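Local coordinates for mobilization protein A (Pseudomonas aeruginosa, PDB 2NS6) that locally unwinds plasmid DNA and cleaves one strand at oriT, as part of the relaxosome that starts conjugative transfer, at residues I2-T6 with F76-E81; R134-W139 with P148-A153; E102-L108 with L122-I128. All coordinates share one frame; numbering follows the deposited sequence.

Contact 1: I2-T6 with F76-E81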
ATOM      1  N   ILE A   2     -18.764  -9.169   8.523  1.00 31.68           N
ATOM      2  CA  ILE A   2     -17.315  -9.291   8.632  1.00 29.35           C
ATOM      3  C   ILE A   2     -16.650  -9.117   7.265  1.00 28.45           C
ATOM      4  O   ILE A   2     -17.057  -9.736   6.283  1.00 28.49           O
ATOM      5  CB  ILE A   2     -16.911 -10.676   9.228  1.00 29.66           C
ATOM      6  CG1 ILE A   2     -17.247 -10.719  10.723  1.00 27.24           C
ATOM      7  CG2 ILE A   2     -15.429 -10.949   8.997  1.00 28.81           C
ATOM      8  CD1 ILE A   2     -16.542  -9.657  11.556  1.00 31.02           C
ATOM      9  N   TYR A   3     -15.641  -8.253   7.206  1.00 27.01           N
ATOM     10  CA  TYR A   3     -14.914  -8.021   5.968  1.00 26.14           C
ATOM     11  C   TYR A   3     -13.482  -8.436   6.241  1.00 25.79           C
ATOM     12  O   TYR A   3     -12.661  -7.637   6.685  1.00 26.14           O
ATOM     13  CB  TYR A   3     -15.011  -6.549   5.555  1.00 26.08           C
ATOM     14  CG  TYR A   3     -16.449  -6.112   5.371  1.00 25.80           C
ATOM     15  CD1 TYR A   3     -17.105  -5.372   6.361  1.00 24.51           C
ATOM     16  CD2 TYR A   3     -17.187  -6.531   4.258  1.00 24.86           C
ATOM     17  CE1 TYR A   3     -18.459  -5.070   6.252  1.00 23.63           C
ATOM     18  CE2 TYR A   3     -18.544  -6.236   4.142  1.00 23.05           C
ATOM     19  CZ  TYR A   3     -19.172  -5.508   5.146  1.00 25.09           C
ATOM     20  OH  TYR A   3     -20.522  -5.239   5.060  1.00 28.19           O
ATOM     21  N   HIS A   4     -13.209  -9.708   5.974  1.00 24.88           N
ATOM     22  CA  HIS A   4     -11.908 -10.305   6.215  1.00 23.65           C
ATOM     23  C   HIS A   4     -10.730  -9.528   5.633  1.00 21.54           C
ATOM     24  O   HIS A   4     -10.829  -8.929   4.564  1.00 20.14           O
ATOM     25  CB  HIS A   4     -11.906 -11.743   5.693  1.00 24.14           C
ATOM     26  CG  HIS A   4     -10.760 -12.563   6.192  1.00 24.12           C
ATOM     27  ND1 HIS A   4     -10.310 -12.494   7.496  1.00 25.51           N
ATOM     28  CD2 HIS A   4      -9.984 -13.484   5.574  1.00 23.44           C
ATOM     29  CE1 HIS A   4      -9.304 -13.336   7.656  1.00 24.27           C
ATOM     30  NE2 HIS A   4      -9.086 -13.949   6.506  1.00 26.21           N
ATOM     31  N   LEU A   5      -9.618  -9.549   6.359  1.00 20.13           N
ATOM     32  CA  LEU A   5      -8.398  -8.865   5.951  1.00 18.03           C
ATOM     33  C   LEU A   5      -7.203  -9.763   6.242  1.00 18.62           C
ATOM     34  O   LEU A   5      -7.125 -10.368   7.311  1.00 19.77           O
ATOM     35  CB  LEU A   5      -8.265  -7.547   6.714  1.00 15.41           C
ATOM     36  CG  LEU A   5      -7.010  -6.691   6.507  1.00 18.31           C
ATOM     37  CD1 LEU A   5      -7.338  -5.230   6.794  1.00 17.23           C
ATOM     38  CD2 LEU A   5      -5.886  -7.175   7.419  1.00 15.68           C
ATOM     39  N   THR A   6      -6.282  -9.860   5.288  1.00 18.16           N
ATOM     40  CA  THR A   6      -5.084 -10.680   5.465  1.00 19.40           C
ATOM     41  C   THR A   6      -3.878  -9.818   5.135  1.00 20.91           C
ATOM     42  O   THR A   6      -4.028  -8.686   4.684  1.00 21.19           O
ATOM     43  CB  THR A   6      -5.078 -11.904   4.524  1.00 19.10           C
ATOM     44  OG1 THR A   6      -5.142 -11.454   3.168  1.00 21.23           O
ATOM     45  CG2 THR A   6      -6.283 -12.810   4.799  1.00 17.76           C
ATOM     46  N   PHE A  76      -8.139  -6.708   1.720  1.00 18.24           N
ATOM     47  CA  PHE A  76      -9.379  -6.664   2.484  1.00 18.11           C
ATOM     48  C   PHE A  76     -10.614  -6.541   1.597  1.00 16.80           C
ATOM     49  O   PHE A  76     -10.602  -5.842   0.588  1.00 15.51           O
ATOM     50  CB  PHE A  76      -9.336  -5.515   3.501  1.00 17.51           C
ATOM     51  CG  PHE A  76      -8.820  -4.212   2.949  1.00 19.46           C
ATOM     52  CD1 PHE A  76      -7.457  -4.018   2.731  1.00 19.32           C
ATOM     53  CD2 PHE A  76      -9.697  -3.181   2.633  1.00 19.09           C
ATOM     54  CE1 PHE A  76      -6.981  -2.816   2.216  1.00 19.07           C
ATOM     55  CE2 PHE A  76      -9.228  -1.973   2.117  1.00 20.86           C
ATOM     56  CZ  PHE A  76      -7.868  -1.794   1.903  1.00 18.74           C
ATOM     57  N   ALA A  77     -11.678  -7.244   1.975  1.00 15.94           N
ATOM     58  CA  ALA A  77     -12.922  -7.210   1.220  1.00 15.80           C
ATOM     59  C   ALA A  77     -13.636  -5.887   1.479  1.00 16.80           C
ATOM     60  O   ALA A  77     -13.518  -5.315   2.565  1.00 18.79           O
ATOM     61  CB  ALA A  77     -13.820  -8.385   1.637  1.00 16.65           C
ATOM     62  N   LEU A  78     -14.372  -5.410   0.481  1.00 16.87           N
ATOM     63  CA  LEU A  78     -15.122  -4.152   0.584  1.00 17.48           C
ATOM     64  C   LEU A  78     -16.632  -4.426   0.678  1.00 17.27           C
ATOM     65  O   LEU A  78     -17.140  -5.344   0.040  1.00 15.66           O
ATOM     66  CB  LEU A  78     -14.837  -3.274  -0.642  1.00 15.50           C
ATOM     67  CG  LEU A  78     -13.416  -2.718  -0.794  1.00 18.30           C
ATOM     68  CD1 LEU A  78     -13.241  -2.121  -2.176  1.00 13.64           C
ATOM     69  CD2 LEU A  78     -13.156  -1.663   0.288  1.00 20.12           C
ATOM     70  N   PRO A  79     -17.367  -3.635   1.481  1.00 19.09           N
ATOM     71  CA  PRO A  79     -18.814  -3.847   1.607  1.00 19.10           C
ATOM     72  C   PRO A  79     -19.509  -3.678   0.254  1.00 21.31           C
ATOM     73  O   PRO A  79     -19.337  -2.650  -0.411  1.00 20.96           O
ATOM     74  CB  PRO A  79     -19.236  -2.771   2.605  1.00 20.79           C
ATOM     75  CG  PRO A  79     -18.009  -2.583   3.447  1.00 21.24           C
ATOM     76  CD  PRO A  79     -16.908  -2.587   2.411  1.00 19.45           C
ATOM     77  N   VAL A  80     -20.292  -4.678  -0.157  1.00 21.27           N
ATOM     78  CA  VAL A  80     -20.991  -4.616  -1.444  1.00 22.88           C
ATOM     79  C   VAL A  80     -22.116  -3.594  -1.520  1.00 21.48           C
ATOM     80  O   VAL A  80     -22.466  -3.143  -2.610  1.00 20.76           O
ATOM     81  CB  VAL A  80     -21.600  -5.986  -1.845  1.00 24.88           C
ATOM     82  CG1 VAL A  80     -20.544  -6.861  -2.512  1.00 27.08           C
ATOM     83  CG2 VAL A  80     -22.169  -6.681  -0.622  1.00 26.09           C
ATOM     84  N   GLU A  81     -22.682  -3.233  -0.371  1.00 20.97           N
ATOM     85  CA  GLU A  81     -23.779  -2.269  -0.330  1.00 21.72           C
ATOM     86  C   GLU A  81     -23.312  -0.866  -0.705  1.00 21.84           C
ATOM     87  O   GLU A  81     -24.068  -0.076  -1.265  1.00 20.00           O
ATOM     88  CB  GLU A  81     -24.397  -2.219   1.073  1.00 24.73           C
ATOM     89  CG  GLU A  81     -24.758  -3.574   1.684  1.00 28.32           C
ATOM     90  CD  GLU A  81     -23.805  -3.986   2.802  1.00 31.64           C
ATOM     91  OE1 GLU A  81     -22.601  -4.192   2.525  1.00 32.44           O
ATOM     92  OE2 GLU A  81     -24.257  -4.096   3.964  1.00 32.68           O
TER
HETATM   93  O   HOH W   1     -21.509  -6.513   3.074  1.00 40.15           O

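Contact 2: R134-W139 with P148-A153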
ATOM      1  N   ARG A 134      16.104  12.324  -1.889  1.00 16.50           N
ATOM      2  CA  ARG A 134      17.189  11.367  -2.023  1.00 18.65           C
ATOM      3  C   ARG A 134      17.027  10.712  -3.390  1.00 17.74           C
ATOM      4  O   ARG A 134      15.908  10.466  -3.833  1.00 18.70           O
ATOM      5  CB  ARG A 134      17.115  10.276  -0.939  1.00 16.31           C
ATOM      6  CG  ARG A 134      17.111  10.764   0.509  1.00 15.93           C
ATOM      7  CD  ARG A 134      16.996   9.580   1.476  1.00 16.54           C
ATOM      8  NE  ARG A 134      17.170   9.957   2.884  1.00 15.29           N
ATOM      9  CZ  ARG A 134      16.228  10.515   3.643  1.00 16.36           C
ATOM     10  NH1 ARG A 134      15.026  10.770   3.143  1.00 15.68           N
ATOM     11  NH2 ARG A 134      16.489  10.811   4.909  1.00 16.50           N
ATOM     12  N   PRO A 135      18.137  10.468  -4.096  1.00 18.55           N
ATOM     13  CA  PRO A 135      18.047   9.827  -5.415  1.00 17.47           C
ATOM     14  C   PRO A 135      17.487   8.414  -5.231  1.00 16.86           C
ATOM     15  O   PRO A 135      17.510   7.879  -4.126  1.00 18.03           O
ATOM     16  CB  PRO A 135      19.500   9.810  -5.882  1.00 18.05           C
ATOM     17  CG  PRO A 135      20.041  11.081  -5.307  1.00 20.10           C
ATOM     18  CD  PRO A 135      19.463  11.085  -3.898  1.00 18.86           C
ATOM     19  N   ALA A 136      16.994   7.809  -6.304  1.00 16.62           N
ATOM     20  CA  ALA A 136      16.443   6.464  -6.217  1.00 17.00           C
ATOM     21  C   ALA A 136      17.492   5.481  -5.687  1.00 18.87           C
ATOM     22  O   ALA A 136      17.206   4.666  -4.810  1.00 17.90           O
ATOM     23  CB  ALA A 136      15.932   6.007  -7.598  1.00 16.41           C
ATOM     24  N   ALA A 137      18.709   5.568  -6.217  1.00 19.36           N
ATOM     25  CA  ALA A 137      19.795   4.685  -5.803  1.00 21.21           C
ATOM     26  C   ALA A 137      20.213   4.870  -4.336  1.00 22.43           C
ATOM     27  O   ALA A 137      20.935   4.036  -3.784  1.00 21.89           O
ATOM     28  CB  ALA A 137      21.012   4.898  -6.721  1.00 21.58           C
ATOM     29  N   GLN A 138      19.762   5.954  -3.705  1.00 21.13           N
ATOM     30  CA  GLN A 138      20.121   6.227  -2.309  1.00 20.62           C
ATOM     31  C   GLN A 138      18.970   6.054  -1.326  1.00 19.61           C
ATOM     32  O   GLN A 138      19.186   5.913  -0.123  1.00 19.33           O
ATOM     33  CB  GLN A 138      20.651   7.657  -2.172  1.00 18.90           C
ATOM     34  CG  GLN A 138      21.125   8.016  -0.769  1.00 19.07           C
ATOM     35  CD  GLN A 138      21.398   9.501  -0.609  1.00 20.64           C
ATOM     36  OE1 GLN A 138      21.980  10.132  -1.489  1.00 20.79           O
ATOM     37  NE2 GLN A 138      20.984  10.064   0.522  1.00 18.64           N
ATOM     38  N   TRP A 139      17.745   6.072  -1.839  1.00 19.89           N
ATOM     39  CA  TRP A 139      16.567   5.961  -0.984  1.00 17.01           C
ATOM     40  C   TRP A 139      16.509   4.723  -0.094  1.00 18.68           C
ATOM     41  O   TRP A 139      16.149   4.822   1.080  1.00 18.63           O
ATOM     42  CB  TRP A 139      15.297   6.054  -1.838  1.00 16.43           C
ATOM     43  CG  TRP A 139      14.015   6.005  -1.042  1.00 12.16           C
ATOM     44  CD1 TRP A 139      13.301   4.889  -0.712  1.00 11.55           C
ATOM     45  CD2 TRP A 139      13.340   7.109  -0.424  1.00  9.25           C
ATOM     46  NE1 TRP A 139      12.232   5.226   0.072  1.00 12.02           N
ATOM     47  CE2 TRP A 139      12.228   6.581   0.269  1.00  8.76           C
ATOM     48  CE3 TRP A 139      13.569   8.490  -0.383  1.00 11.70           C
ATOM     49  CZ2 TRP A 139      11.343   7.385   1.000  1.00  9.45           C
ATOM     50  CZ3 TRP A 139      12.686   9.296   0.347  1.00  7.42           C
ATOM     51  CH2 TRP A 139      11.589   8.739   1.027  1.00 10.55           C
ATOM     52  N   PRO A 148      20.802  12.375   8.274  1.00 25.74           N
ATOM     53  CA  PRO A 148      19.713  11.814   7.458  1.00 25.11           C
ATOM     54  C   PRO A 148      19.842  12.005   5.939  1.00 24.23           C
ATOM     55  O   PRO A 148      19.621  11.068   5.173  1.00 24.39           O
ATOM     56  CB  PRO A 148      18.470  12.504   8.027  1.00 23.47           C
ATOM     57  CG  PRO A 148      18.816  12.670   9.470  1.00 25.41           C
ATOM     58  CD  PRO A 148      20.265  13.126   9.425  1.00 25.36           C
ATOM     59  N   GLU A 149      20.205  13.209   5.507  1.00 24.85           N
ATOM     60  CA  GLU A 149      20.339  13.500   4.080  1.00 24.67           C
ATOM     61  C   GLU A 149      21.455  12.726   3.365  1.00 25.76           C
ATOM     62  O   GLU A 149      21.508  12.712   2.132  1.00 23.65           O
ATOM     63  CB  GLU A 149      20.568  15.002   3.863  1.00 27.28           C
ATOM     64  CG  GLU A 149      21.942  15.497   4.305  1.00 26.11           C
ATOM     65  CD  GLU A 149      21.963  15.983   5.747  1.00 30.60           C
ATOM     66  OE1 GLU A 149      21.232  15.425   6.595  1.00 30.67           O
ATOM     67  OE2 GLU A 149      22.730  16.929   6.039  1.00 33.34           O
ATOM     68  N   LYS A 150      22.340  12.087   4.126  1.00 25.17           N
ATOM     69  CA  LYS A 150      23.454  11.344   3.533  1.00 26.00           C
ATOM     70  C   LYS A 150      23.204   9.844   3.412  1.00 25.58           C
ATOM     71  O   LYS A 150      24.048   9.109   2.895  1.00 26.44           O
ATOM     72  CB  LYS A 150      24.749  11.567   4.341  1.00 28.33           C
ATOM     73  CG  LYS A 150      25.233  13.022   4.415  1.00 29.39           C
ATOM     74  CD  LYS A 150      25.458  13.636   3.030  1.00 32.60           C
ATOM     75  CE  LYS A 150      25.817  15.131   3.113  1.00 33.79           C
ATOM     76  NZ  LYS A 150      25.779  15.815   1.776  1.00 33.57           N
ATOM     77  N   GLY A 151      22.052   9.387   3.884  1.00 23.65           N
ATOM     78  CA  GLY A 151      21.749   7.968   3.807  1.00 22.72           C
ATOM     79  C   GLY A 151      20.391   7.674   3.201  1.00 21.10           C
ATOM     80  O   GLY A 151      19.822   8.508   2.501  1.00 19.95           O
ATOM     81  N   GLY A 152      19.868   6.484   3.468  1.00 19.74           N
ATOM     82  CA  GLY A 152      18.579   6.119   2.920  1.00 17.73           C
ATOM     83  C   GLY A 152      17.451   6.522   3.841  1.00 18.31           C
ATOM     84  O   GLY A 152      17.686   7.013   4.947  1.00 15.89           O
ATOM     85  N   ALA A 153      16.219   6.336   3.379  1.00 17.24           N
ATOM     86  CA  ALA A 153      15.068   6.669   4.203  1.00 16.83           C
ATOM     87  C   ALA A 153      15.090   5.682   5.356  1.00 17.16           C
ATOM     88  O   ALA A 153      15.507   4.533   5.184  1.00 18.26           O
ATOM     89  CB  ALA A 153      13.780   6.520   3.402  1.00 15.65           C
TER

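Contact 3: E102-L108 with L122-I128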
ATOM      1  N   GLU A 102       3.538   8.073   9.509  1.00 16.04           N
ATOM      2  CA  GLU A 102       4.930   8.074   9.066  1.00 14.71           C
ATOM      3  C   GLU A 102       5.140   8.268   7.571  1.00 15.02           C
ATOM      4  O   GLU A 102       6.254   8.081   7.073  1.00 14.98           O
ATOM      5  CB  GLU A 102       5.595   6.761   9.489  1.00 15.13           C
ATOM      6  CG  GLU A 102       5.504   6.488  10.980  1.00 17.15           C
ATOM      7  CD  GLU A 102       6.306   5.284  11.402  1.00 18.18           C
ATOM      8  OE1 GLU A 102       5.854   4.143  11.182  1.00 19.80           O
ATOM      9  OE2 GLU A 102       7.406   5.479  11.945  1.00 23.58           O
ATOM     10  N   ARG A 103       4.079   8.647   6.865  1.00 14.53           N
ATOM     11  CA  ARG A 103       4.117   8.846   5.418  1.00 12.16           C
ATOM     12  C   ARG A 103       4.861   7.749   4.680  1.00 12.54           C
ATOM     13  O   ARG A 103       5.868   7.989   4.004  1.00 11.33           O
ATOM     14  CB  ARG A 103       4.705  10.205   5.074  1.00 11.44           C
ATOM     15  CG  ARG A 103       3.767  11.315   5.440  1.00 15.68           C
ATOM     16  CD  ARG A 103       4.228  12.627   4.891  1.00 15.99           C
ATOM     17  NE  ARG A 103       3.248  13.674   5.136  1.00 14.90           N
ATOM     18  CZ  ARG A 103       3.572  14.920   5.446  1.00 17.27           C
ATOM     19  NH1 ARG A 103       4.855  15.257   5.549  1.00 15.64           N
ATOM     20  NH2 ARG A 103       2.621  15.820   5.653  1.00 14.85           N
ATOM     21  N   LEU A 104       4.341   6.534   4.821  1.00 11.94           N
ATOM     22  CA  LEU A 104       4.903   5.362   4.169  1.00 11.48           C
ATOM     23  C   LEU A 104       4.378   5.335   2.736  1.00 10.75           C
ATOM     24  O   LEU A 104       3.165   5.389   2.511  1.00 12.61           O
ATOM     25  CB  LEU A 104       4.457   4.091   4.905  1.00 10.78           C
ATOM     26  CG  LEU A 104       4.717   4.043   6.416  1.00  9.67           C
ATOM     27  CD1 LEU A 104       4.080   2.798   7.016  1.00 11.32           C
ATOM     28  CD2 LEU A 104       6.204   4.061   6.682  1.00  9.02           C
ATOM     29  N   PRO A 105       5.280   5.273   1.746  1.00 10.38           N
ATOM     30  CA  PRO A 105       4.787   5.239   0.366  1.00  9.52           C
ATOM     31  C   PRO A 105       3.898   4.011   0.209  1.00 10.86           C
ATOM     32  O   PRO A 105       4.139   2.981   0.838  1.00  9.94           O
ATOM     33  CB  PRO A 105       6.068   5.133  -0.459  1.00  9.37           C
ATOM     34  CG  PRO A 105       7.085   5.872   0.405  1.00  7.85           C
ATOM     35  CD  PRO A 105       6.754   5.352   1.784  1.00 10.62           C
ATOM     36  N   TYR A 106       2.862   4.122  -0.616  1.00 11.64           N
ATOM     37  CA  TYR A 106       1.959   3.004  -0.828  1.00 11.65           C
ATOM     38  C   TYR A 106       1.279   3.136  -2.166  1.00 12.04           C
ATOM     39  O   TYR A 106       1.273   4.206  -2.765  1.00 11.63           O
ATOM     40  CB  TYR A 106       0.881   2.962   0.265  1.00 10.18           C
ATOM     41  CG  TYR A 106      -0.203   4.012   0.104  1.00 11.25           C
ATOM     42  CD1 TYR A 106      -1.303   3.794  -0.731  1.00 10.44           C
ATOM     43  CD2 TYR A 106      -0.105   5.239   0.750  1.00  9.75           C
ATOM     44  CE1 TYR A 106      -2.277   4.785  -0.915  1.00 11.99           C
ATOM     45  CE2 TYR A 106      -1.065   6.230   0.573  1.00 12.43           C
ATOM     46  CZ  TYR A 106      -2.143   6.002  -0.258  1.00 14.33           C
ATOM     47  OH  TYR A 106      -3.070   7.005  -0.445  1.00 17.98           O
ATOM     48  N   THR A 107       0.710   2.019  -2.615  1.00 13.13           N
ATOM     49  CA  THR A 107      -0.047   1.950  -3.849  1.00 11.91           C
ATOM     50  C   THR A 107      -1.194   1.002  -3.529  1.00 14.12           C
ATOM     51  O   THR A 107      -0.988  -0.063  -2.934  1.00 15.21           O
ATOM     52  CB  THR A 107       0.781   1.373  -5.023  1.00 12.49           C
ATOM     53  OG1 THR A 107       1.829   2.287  -5.374  1.00 11.86           O
ATOM     54  CG2 THR A 107      -0.102   1.153  -6.243  1.00 11.78           C
ATOM     55  N   LEU A 108      -2.409   1.399  -3.888  1.00 13.47           N
ATOM     56  CA  LEU A 108      -3.562   0.554  -3.633  1.00 14.03           C
ATOM     57  C   LEU A 108      -4.429   0.496  -4.868  1.00 15.11           C
ATOM     58  O   LEU A 108      -4.427   1.401  -5.698  1.00 13.13           O
ATOM     59  CB  LEU A 108      -4.382   1.092  -2.455  1.00 18.49           C
ATOM     60  CG  LEU A 108      -5.228   2.350  -2.629  1.00 19.61           C
ATOM     61  CD1 LEU A 108      -6.590   1.987  -3.190  1.00 21.15           C
ATOM     62  CD2 LEU A 108      -5.405   3.038  -1.278  1.00 24.49           C
ATOM     63  N   LEU A 122      -3.423  -3.540  -1.223  1.00 14.50           N
ATOM     64  CA  LEU A 122      -2.658  -2.379  -0.794  1.00 15.69           C
ATOM     65  C   LEU A 122      -1.238  -2.764  -0.419  1.00 16.12           C
ATOM     66  O   LEU A 122      -1.022  -3.578   0.478  1.00 18.42           O
ATOM     67  CB  LEU A 122      -3.379  -1.706   0.387  1.00 14.30           C
ATOM     68  CG  LEU A 122      -2.876  -0.457   1.123  1.00 17.08           C
ATOM     69  CD1 LEU A 122      -2.172  -0.901   2.368  1.00 18.92           C
ATOM     70  CD2 LEU A 122      -1.999   0.419   0.256  1.00 11.64           C
ATOM     71  N   MET A 123      -0.265  -2.208  -1.131  1.00 16.46           N
ATOM     72  CA  MET A 123       1.120  -2.504  -0.813  1.00 15.84           C
ATOM     73  C   MET A 123       1.737  -1.295  -0.145  1.00 15.20           C
ATOM     74  O   MET A 123       1.615  -0.162  -0.619  1.00 15.89           O
ATOM     75  CB  MET A 123       1.900  -2.945  -2.063  1.00 17.11           C
ATOM     76  CG  MET A 123       1.589  -2.209  -3.338  1.00 18.84           C
ATOM     77  SD  MET A 123       2.109  -3.126  -4.860  1.00 18.32           S
ATOM     78  CE  MET A 123       3.929  -3.023  -4.759  1.00 18.47           C
ATOM     79  N   ILE A 124       2.371  -1.556   0.991  1.00 15.18           N
ATOM     80  CA  ILE A 124       2.998  -0.526   1.807  1.00 13.68           C
ATOM     81  C   ILE A 124       4.494  -0.707   1.910  1.00 15.34           C
ATOM     82  O   ILE A 124       4.977  -1.785   2.264  1.00 13.96           O
ATOM     83  CB  ILE A 124       2.448  -0.566   3.230  1.00 14.92           C
ATOM     84  CG1 ILE A 124       0.922  -0.612   3.187  1.00 13.56           C
ATOM     85  CG2 ILE A 124       2.946   0.632   4.016  1.00 12.07           C
ATOM     86  CD1 ILE A 124       0.293  -0.648   4.556  1.00 16.63           C
ATOM     87  N   SER A 125       5.226   0.356   1.595  1.00 16.66           N
ATOM     88  CA  SER A 125       6.683   0.345   1.679  1.00 16.87           C
ATOM     89  C   SER A 125       7.024   0.769   3.101  1.00 17.36           C
ATOM     90  O   SER A 125       6.551   1.804   3.577  1.00 16.85           O
ATOM     91  CB  SER A 125       7.274   1.351   0.691  1.00 18.66           C
ATOM     92  OG  SER A 125       8.650   1.562   0.953  1.00 19.71           O
ATOM     93  N   GLU A 126       7.843  -0.026   3.778  1.00 17.43           N
ATOM     94  CA  GLU A 126       8.219   0.277   5.151  1.00 16.82           C
ATOM     95  C   GLU A 126       9.392   1.237   5.264  1.00 17.45           C
ATOM     96  O   GLU A 126      10.364   0.971   5.974  1.00 19.61           O
ATOM     97  CB  GLU A 126       8.513  -1.020   5.906  1.00 16.91           C
ATOM     98  CG  GLU A 126       7.263  -1.829   6.203  1.00 16.30           C
ATOM     99  CD  GLU A 126       7.582  -3.276   6.513  1.00 17.54           C
ATOM    100  OE1 GLU A 126       7.143  -3.773   7.567  1.00 18.20           O
ATOM    101  OE2 GLU A 126       8.273  -3.909   5.691  1.00 20.49           O
ATOM    102  N   ARG A 127       9.279   2.357   4.555  1.00 14.48           N
ATOM    103  CA  ARG A 127      10.286   3.412   4.549  1.00 14.96           C
ATOM    104  C   ARG A 127       9.564   4.693   4.916  1.00 16.06           C
ATOM    105  O   ARG A 127       8.522   5.014   4.351  1.00 15.80           O
ATOM    106  CB  ARG A 127      10.909   3.562   3.156  1.00 15.40           C
ATOM    107  CG  ARG A 127      11.736   2.362   2.716  1.00 14.76           C
ATOM    108  CD  ARG A 127      13.135   2.411   3.333  1.00 16.73           C
ATOM    109  NE  ARG A 127      13.908   1.201   3.069  1.00 14.83           N
ATOM    110  CZ  ARG A 127      15.216   1.101   3.261  1.00 15.21           C
ATOM    111  NH1 ARG A 127      15.898   2.144   3.712  1.00 15.84           N
ATOM    112  NH2 ARG A 127      15.843  -0.041   3.016  1.00 15.07           N
ATOM    113  N   ILE A 128      10.125   5.423   5.867  1.00 16.34           N
ATOM    114  CA  ILE A 128       9.534   6.660   6.343  1.00 15.18           C
ATOM    115  C   ILE A 128       9.898   7.846   5.463  1.00 15.74           C
ATOM    116  O   ILE A 128      11.076   8.198   5.332  1.00 15.85           O
ATOM    117  CB  ILE A 128      10.003   6.937   7.783  1.00 15.73           C
ATOM    118  CG1 ILE A 128       9.616   5.753   8.672  1.00 14.17           C
ATOM    119  CG2 ILE A 128       9.407   8.241   8.299  1.00 15.44           C
ATOM    120  CD1 ILE A 128      10.219   5.785  10.061  1.00 15.36           C
TER

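Contact 1: I2-T6 with F76-E81
Pro79 lies over one face of the Tyr3 ring in a CH-pi contact, its CG 3.7 Å from the ring centroid and 16° off the normal. CG is offset toward CZ, at the hydroxyl end of the ring, and Pro79 CB reaches 3.7 Å from Tyr3 OH; the two side chains cross at about a right angle. At the ring edge, in its plane, stands a water beside the hydroxyl. This is the end of an antiparallel strand pair: strand 5-10, outermost in the five-stranded sheet, begins here against the finish of strand 71-77. Leu5 and Phe76 form a non-hydrogen-bonded pair, and beyond them Ala77 N donates to His4 O at 3.2 Å. The CA-H of Phe76 also lies against that oxygen, Phe76 CA being 3.4 Å from His4 O. Leu5 and Phe76 project side by side in the same direction, Leu5 CD1 packing on Phe76 CB at 3.9 Å. With chi1 at 45°, Phe76 CG is wedged between its own backbone N and carbonyl carbon, and the ring leads away from Leu5 toward Phe94, which it meets edge-to-face, and Trp172. Helix 164-181 also packs on Tyr3 through Trp172 and Leu180, while Leu90 of helix 84-99 touches Pro79. The pairing borders the metal site: the Ala77 side chain is about 5 Å from that of the manganese ligand His119. At the outer end Glu81 is bent about its CB-CG bond, turning its carboxylate back toward the tyrosine, with ring and carboxylate planes 39° apart. The water joins them, 2.6 Å from Tyr3 OH and donating to Glu81 OE1 over 2.6 Å.

Contact 2: R134-W139 with P148-A153
Arg134 and Gln138 converge on Gly151 O from different directions, and both donate to it. The guanidinium of Arg134 presents its edge, with Gly151 O in its plane; the bond from NE is weak at 3.0 Å. Ala153 CA lies over the centre of one guanidinium face. Further out, Arg134 NH2 donates to Pro148 O at 3.2 Å, descending from above the carbonyl plane, while Gly151 N, closing the 3-10 turn 148-150, reaches that oxygen from the opposite face. Gln138 has CG anti to the backbone N (chi1 -177°) and stays extended beyond it, which carries NE2 to the other segment. Gln138 NE2 makes a nearly straight bond of 2.8 Å to Gly151 O (175°) and a second of 3.1 Å to Glu149 O, both acceptors lying in the amide plane; this fixes the rotation of the amide. Trp139 turns a face to Ala153, whose CB is 3.6 Å from the centroid of the six-membered ring, and the backbone ties the same pair, Ala153 N donating to Trp139 O at 2.8 Å. The polar side chains thus fasten the carbonyls of the 148-151 turn to the short, weakly bonded helix 136-139 and the segment leading into it, closing the intervening loop. Asp130 forms a salt bridge with Arg134 NH1, and Trp139 NE1 bonds to Tyr56 OH, joining helix 136-139 to helix 53-63, on which Ala136 and Ala137 also pack.

Contact 3: E102-L108 with L122-I128
Leu122 CD2 wedges between its cross-strand neighbours, 3.6 Å from Tyr106 CD1 and 3.7 Å from Leu108 CB. With CG anti to the backbone N (chi1 179°), chi2 of -98° swings that methyl onto the facing strand. Further along the same face, Leu104 CD1 meets Ile124 CG2 at 3.9 Å; on the other face Met123 CG packs on Thr107 CB at 4.0 Å. Thr107 and Met123 exchange two backbone bonds, Thr107 N to Met123 O at 3.1 Å and Met123 N to Thr107 O at 2.9 Å, and a 2.9 Å bond from Ser125 N to Pro105 O continues the pairing past the strand ends. Helix 84-99 covers the face of Tyr106, Leu108 and Ile124, while helix 18-26, which carries the catalytic Tyr24, meets Met123. Tyr106 OH is held by Glu42 and Thr107 OG1 by Ser43 and Trp57. Leu104 O accepts from ND1 of His45, which with Gln96 binds a manganese separate from that of the histidine cluster, and would help to set the orientation of that ring. The pair forms the base of a hairpin within the antiparallel sheet; its two strands carry His111, His119 and His121, the metal-binding histidine cluster of HUH relaxases.

Contacts 1 and 3 belong to one sheet: strands 71-77 and 117-124 are neighbours in it, and Phe76 CE1 packs on Leu122 CB at 4.2 Å. Contact 3 is the buried core, combining regular strand bonds with largely apolar side chains. Contact 1, at the sheet's margin, has a single backbone hydrogen bond between its segments, a proline on a tyrosine and a water-mediated link. Contact 2, partly buried on the opposite side of the chain's centre from contact 1, pairs no strands; side-chain donors grip backbone carbonyls instead. It adjoins contact 3 through a probable hydrogen bond from Arg127 NH1 to Ala153 O, whereas contacts 1 and 2 do not touch.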